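Local coordinates for putative uncharacterized protein (Pyrococcus furiosus, PDB 3V68) that is a DUF2666 family protein of unsettled function that probably binds double-stranded DNA, at residues 73-86 with 98-110. Sequence-based numbering, arbitrary orientation.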
loop_
_atom_site.group_PDB
_atom_site.type_symbol
_atom_site.label_atom_id
_atom_site.label_comp_id
_atom_site.label_asym_id
_atom_site.label_seq_id
_atom_site.Cartn_x
_atom_site.Cartn_y
_atom_site.Cartn_z
ATOM N N LEU A 73 2.758 -8.910 15.104
ATOM C CA LEU A 73 2.002 -7.829 14.472
ATOM C C LEU A 73 0.531 -7.757 14.893
ATOM O O LEU A 73 -0.068 -6.674 14.882
ATOM C CB LEU A 73 2.122 -7.906 12.946
ATOM C CG LEU A 73 3.455 -7.446 12.340
ATOM C CD1 LEU A 73 3.583 -7.939 10.902
ATOM C CD2 LEU A 73 3.630 -5.928 12.399
ATOM N N ILE A 74 -0.043 -8.899 15.269
ATOM C CA ILE A 74 -1.441 -8.956 15.706
ATOM C C ILE A 74 -1.589 -8.878 17.233
ATOM O O ILE A 74 -2.708 -8.892 17.748
ATOM C CB ILE A 74 -2.178 -10.222 15.166
ATOM C CG1 ILE A 74 -1.570 -11.508 15.742
ATOM C CG2 ILE A 74 -2.165 -10.251 13.639
ATOM C CD1 ILE A 74 -2.430 -12.748 15.528
ATOM N N SER A 75 -0.460 -8.792 17.937
ATOM C CA SER A 75 -0.436 -8.849 19.402
ATOM C C SER A 75 -0.952 -7.569 20.068
ATOM O O SER A 75 -0.815 -6.478 19.511
ATOM C CB SER A 75 0.974 -9.186 19.907
ATOM O OG SER A 75 1.853 -8.081 19.783
ATOM N N PRO A 76 -1.561 -7.702 21.264
ATOM C CA PRO A 76 -1.960 -6.531 22.052
ATOM C C PRO A 76 -0.772 -5.619 22.394
ATOM O O PRO A 76 -0.916 -4.392 22.394
ATOM C CB PRO A 76 -2.540 -7.152 23.329
ATOM C CG PRO A 76 -2.999 -8.495 22.914
ATOM C CD PRO A 76 -2.001 -8.960 21.894
ATOM N N LYS A 77 0.386 -6.221 22.670
ATOM C CA LYS A 77 1.615 -5.484 22.969
ATOM C C LYS A 77 1.969 -4.505 21.849
ATOM O O LYS A 77 2.234 -3.329 22.102
ATOM C CB LYS A 77 2.774 -6.456 23.224
ATOM C CG LYS A 77 4.153 -5.814 23.335
ATOM C CD LYS A 77 5.223 -6.874 23.575
ATOM C CE LYS A 77 6.618 -6.358 23.257
ATOM N NZ LYS A 77 7.062 -5.254 24.151
ATOM N N VAL A 78 1.963 -4.991 20.610
ATOM C CA VAL A 78 2.322 -4.147 19.471
ATOM C C VAL A 78 1.239 -3.104 19.192
ATOM O O VAL A 78 1.554 -1.962 18.865
ATOM C CB VAL A 78 2.685 -4.986 18.220
ATOM C CG1 VAL A 78 2.724 -4.131 16.952
ATOM C CG2 VAL A 78 4.030 -5.661 18.436
ATOM N N SER A 79 -0.027 -3.485 19.354
ATOM C CA SER A 79 -1.127 -2.536 19.193
ATOM C C SER A 79 -0.996 -1.372 20.179
ATOM O O SER A 79 -1.220 -0.216 19.817
ATOM C CB SER A 79 -2.484 -3.223 19.352
ATOM O OG SER A 79 -3.535 -2.311 19.081
ATOM N N ARG A 80 -0.613 -1.689 21.415
ATOM C CA ARG A 80 -0.366 -0.673 22.441
ATOM C C ARG A 80 0.825 0.218 22.071
ATOM O O ARG A 80 0.766 1.445 22.229
ATOM C CB ARG A 80 -0.163 -1.350 23.801
ATOM C CG ARG A 80 -0.008 -0.410 24.998
ATOM C CD ARG A 80 -0.348 -1.105 26.325
ATOM N NE ARG A 80 0.143 -2.486 26.410
ATOM C CZ ARG A 80 -0.615 -3.574 26.267
ATOM N NH1 ARG A 80 -1.919 -3.466 26.031
ATOM N NH2 ARG A 80 -0.068 -4.780 26.358
ATOM N N GLN A 81 1.896 -0.400 21.570
ATOM C CA GLN A 81 3.074 0.335 21.088
ATOM C C GLN A 81 2.712 1.319 19.980
ATOM O O GLN A 81 3.163 2.464 19.989
ATOM C CB GLN A 81 4.161 -0.621 20.580
ATOM C CG GLN A 81 4.912 -1.394 21.653
ATOM C CD GLN A 81 5.993 -2.288 21.066
ATOM O OE1 GLN A 81 5.782 -3.484 20.874
ATOM N NE2 GLN A 81 7.151 -1.704 20.763
ATOM N N ILE A 82 1.896 0.866 19.029
ATOM C CA ILE A 82 1.460 1.712 17.923
ATOM C C ILE A 82 0.589 2.868 18.422
ATOM O O ILE A 82 0.772 4.011 18.002
ATOM C CB ILE A 82 0.720 0.889 16.833
ATOM C CG1 ILE A 82 1.678 -0.122 16.195
ATOM C CG2 ILE A 82 0.120 1.805 15.763
ATOM C CD1 ILE A 82 1.002 -1.170 15.317
ATOM N N GLY A 83 -0.346 2.563 19.322
ATOM C CA GLY A 83 -1.237 3.566 19.900
ATOM C C GLY A 83 -0.476 4.710 20.543
ATOM O O GLY A 83 -0.855 5.874 20.414
ATOM N N ARG A 84 0.620 4.369 21.212
ATOM C CA ARG A 84 1.463 5.367 21.876
ATOM C C ARG A 84 2.174 6.311 20.913
ATOM O O ARG A 84 2.659 7.373 21.312
ATOM C CB ARG A 84 2.458 4.681 22.810
ATOM C CG ARG A 84 1.787 4.228 24.070
ATOM C CD ARG A 84 2.663 3.396 24.957
ATOM N NE ARG A 84 1.995 3.233 26.243
ATOM C CZ ARG A 84 2.280 2.296 27.138
ATOM N NH1 ARG A 84 3.232 1.405 26.905
ATOM N NH2 ARG A 84 1.600 2.255 28.274
ATOM N N LEU A 85 2.228 5.927 19.643
ATOM C CA LEU A 85 2.898 6.722 18.629
ATOM C C LEU A 85 1.919 7.574 17.815
ATOM O O LEU A 85 2.329 8.294 16.904
ATOM C CB LEU A 85 3.721 5.809 17.714
ATOM C CG LEU A 85 4.864 5.047 18.396
ATOM C CD1 LEU A 85 5.258 3.835 17.579
ATOM C CD2 LEU A 85 6.077 5.945 18.647
ATOM N N VAL A 86 0.636 7.494 18.161
ATOM C CA VAL A 86 -0.410 8.249 17.467
ATOM C C VAL A 86 -0.801 9.481 18.280
ATOM O O VAL A 86 -1.265 9.367 19.421
ATOM C CB VAL A 86 -1.652 7.370 17.169
ATOM C CG1 VAL A 86 -2.798 8.213 16.623
ATOM C CG2 VAL A 86 -1.296 6.260 16.181
ATOM N N VAL A 98 -4.426 4.530 14.086
ATOM C CA VAL A 98 -3.741 3.303 14.508
ATOM C C VAL A 98 -3.746 2.249 13.396
ATOM O O VAL A 98 -2.730 1.604 13.144
ATOM C CB VAL A 98 -4.316 2.732 15.839
ATOM C CG1 VAL A 98 -3.847 1.302 16.084
ATOM C CG2 VAL A 98 -3.906 3.614 17.012
ATOM N N GLU A 99 -4.880 2.095 12.716
ATOM C CA GLU A 99 -4.959 1.143 11.611
ATOM C C GLU A 99 -4.028 1.523 10.448
ATOM O O GLU A 99 -3.391 0.652 9.841
ATOM C CB GLU A 99 -6.400 0.981 11.125
ATOM C CG GLU A 99 -6.583 -0.219 10.199
ATOM C CD GLU A 99 -8.001 -0.391 9.688
ATOM O OE1 GLU A 99 -8.844 0.512 9.886
ATOM O OE2 GLU A 99 -8.266 -1.447 9.077
ATOM N N VAL A 100 -3.945 2.822 10.160
ATOM C CA VAL A 100 -3.012 3.343 9.159
ATOM C C VAL A 100 -1.562 3.041 9.546
ATOM O O VAL A 100 -0.802 2.508 8.735
ATOM C CB VAL A 100 -3.219 4.860 8.931
ATOM C CG1 VAL A 100 -2.086 5.468 8.088
ATOM C CG2 VAL A 100 -4.565 5.097 8.265
ATOM N N ALA A 101 -1.196 3.374 10.785
ATOM C CA ALA A 101 0.153 3.115 11.299
ATOM C C ALA A 101 0.490 1.631 11.247
ATOM O O ALA A 101 1.598 1.247 10.862
ATOM C CB ALA A 101 0.296 3.647 12.723
ATOM N N LYS A 102 -0.479 0.797 11.618
ATOM C CA LYS A 102 -0.319 -0.656 11.586
ATOM C C LYS A 102 -0.038 -1.159 10.168
ATOM O O LYS A 102 0.794 -2.037 9.978
ATOM C CB LYS A 102 -1.566 -1.329 12.156
ATOM C CG LYS A 102 -1.432 -2.813 12.446
ATOM C CD LYS A 102 -2.757 -3.326 12.984
ATOM C CE LYS A 102 -2.814 -4.835 13.005
ATOM N NZ LYS A 102 -4.131 -5.314 13.515
ATOM N N ALA A 103 -0.724 -0.594 9.176
ATOM C CA ALA A 103 -0.501 -0.968 7.776
ATOM C C ALA A 103 0.896 -0.583 7.295
ATOM O O ALA A 103 1.514 -1.321 6.528
ATOM C CB ALA A 103 -1.561 -0.350 6.869
ATOM N N VAL A 104 1.382 0.572 7.752
ATOM C CA VAL A 104 2.731 1.030 7.412
ATOM C C VAL A 104 3.762 0.080 8.013
ATOM O O VAL A 104 4.679 -0.377 7.323
ATOM C CB VAL A 104 2.973 2.489 7.889
ATOM C CG1 VAL A 104 4.454 2.841 7.864
ATOM C CG2 VAL A 104 2.189 3.457 7.022
ATOM N N LEU A 105 3.588 -0.229 9.296
ATOM C CA LEU A 105 4.490 -1.138 9.995
ATOM C C LEU A 105 4.475 -2.536 9.367
ATOM O O LEU A 105 5.522 -3.130 9.132
ATOM C CB LEU A 105 4.136 -1.211 11.484
ATOM C CG LEU A 105 5.027 -2.098 12.359
ATOM C CD1 LEU A 105 6.460 -1.578 12.364
ATOM C CD2 LEU A 105 4.483 -2.198 13.776
ATOM N N THR A 106 3.279 -3.043 9.084
ATOM C CA THR A 106 3.125 -4.364 8.482
ATOM C C THR A 106 3.868 -4.486 7.145
ATOM O O THR A 106 4.588 -5.463 6.918
ATOM C CB THR A 106 1.629 -4.727 8.335
ATOM O OG1 THR A 106 1.023 -4.725 9.632
ATOM C CG2 THR A 106 1.451 -6.105 7.702
ATOM N N ARG A 107 3.724 -3.487 6.275
ATOM C CA ARG A 107 4.436 -3.489 5.003
ATOM C C ARG A 107 5.950 -3.518 5.210
ATOM O O ARG A 107 6.643 -4.314 4.589
ATOM C CB ARG A 107 4.052 -2.282 4.138
ATOM C CG ARG A 107 4.908 -2.140 2.855
ATOM C CD ARG A 107 4.436 -1.000 1.935
ATOM N NE ARG A 107 3.197 -1.365 1.257
ATOM C CZ ARG A 107 3.094 -1.695 -0.027
ATOM N NH1 ARG A 107 4.153 -1.664 -0.833
ATOM N NH2 ARG A 107 1.906 -2.020 -0.515
ATOM N N GLU A 108 6.457 -2.650 6.084
ATOM C CA GLU A 108 7.902 -2.544 6.264
ATOM C C GLU A 108 8.498 -3.789 6.916
ATOM O O GLU A 108 9.585 -4.230 6.537
ATOM C CB GLU A 108 8.271 -1.268 7.030
ATOM C CG GLU A 108 7.958 0.023 6.266
ATOM C CD GLU A 108 8.495 0.032 4.836
ATOM O OE1 GLU A 108 9.730 -0.054 4.658
ATOM O OE2 GLU A 108 7.682 0.132 3.891
ATOM N N ILE A 109 7.770 -4.372 7.866
ATOM C CA ILE A 109 8.241 -5.581 8.556
ATOM C C ILE A 109 8.228 -6.810 7.644
ATOM O O ILE A 109 9.109 -7.667 7.743
ATOM C CB ILE A 109 7.438 -5.860 9.865
ATOM C CG1 ILE A 109 7.669 -4.754 10.913
ATOM C CG2 ILE A 109 7.774 -7.243 10.448
ATOM C CD1 ILE A 109 9.130 -4.556 11.357
ATOM N N LEU A 110 7.248 -6.891 6.747
ATOM C CA LEU A 110 7.044 -8.112 5.964
ATOM C C LEU A 110 7.548 -8.104 4.528
ATOM O O LEU A 110 7.603 -9.157 3.899
ATOM C CB LEU A 110 5.562 -8.500 5.966
ATOM C CG LEU A 110 4.909 -8.773 7.320
ATOM C CD1 LEU A 110 3.452 -9.120 7.099
ATOM C CD2 LEU A 110 5.627 -9.884 8.079
#
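Lys102, which lies against Ile82 and Leu73, has its flat carbonyl group gripped from opposite faces: Thr106 N comes from one, and on the other Thr106 OG1 sits 38° out of the plane, donating to Lys102 O at 2.7 Å. That bond turns the hydroxyl back onto its own helix, so Leu73 CD2 meets an OG1 already satisfied. Facing solvent, Arg80 CG lies over the centre of one face of the Arg84 guanidinium, while Pro76 O lies over one face of the Arg80 guanidinium, toward its rim.

Leu73 forks over helix 98-110. Leu73 CD1 meets Leu110 tip to tip, 3.9 Å from Leu110 CG, with Ile109 close by, while CD2 lies obliquely across Leu105 and Thr106; these four residues make the hole for this knob. Cut back to an alanine, Leu73 would lose both methyls, which is likely to open a gap among Thr106, Ile109 and Leu110 and take one neighbour from Leu105 CD2.

This is knobs-into-holes packing in the DUF2666 helical region: Leu73, closing helix 66-73, and Ile82, from helix 76-83, both enter holes on helix 98-110. The axes of 76-83 and 98-110 cross steeply, at 112°, and come within 9.7 Å. No hydrogen bond spans the two segments. Ser75 caps the start of 76-83, its OG accepting from Val78 N.

Ile82 sits among Val98, Ala101, Lys102 and Leu105. Its chi1 of -64° puts CG2 anti to the backbone N, where Ile82 CG2 presses on Ala101 CB at 3.6 Å. Ile82 CD1, ending the other branch, reaches Leu105 CD2 at 3.9 Å. Lys102 meets Ile82 CD1 with its CB and CG, and its extended chain brings Lys102 CE to 3.8 Å from Leu73 O. Towards the other end Gly83 brings its bare CA up to Val98 CG2, and Val86 crosses Val98 at about a right angle, the two CG2 methyls of Val86 and Val98 3.8 Å apart.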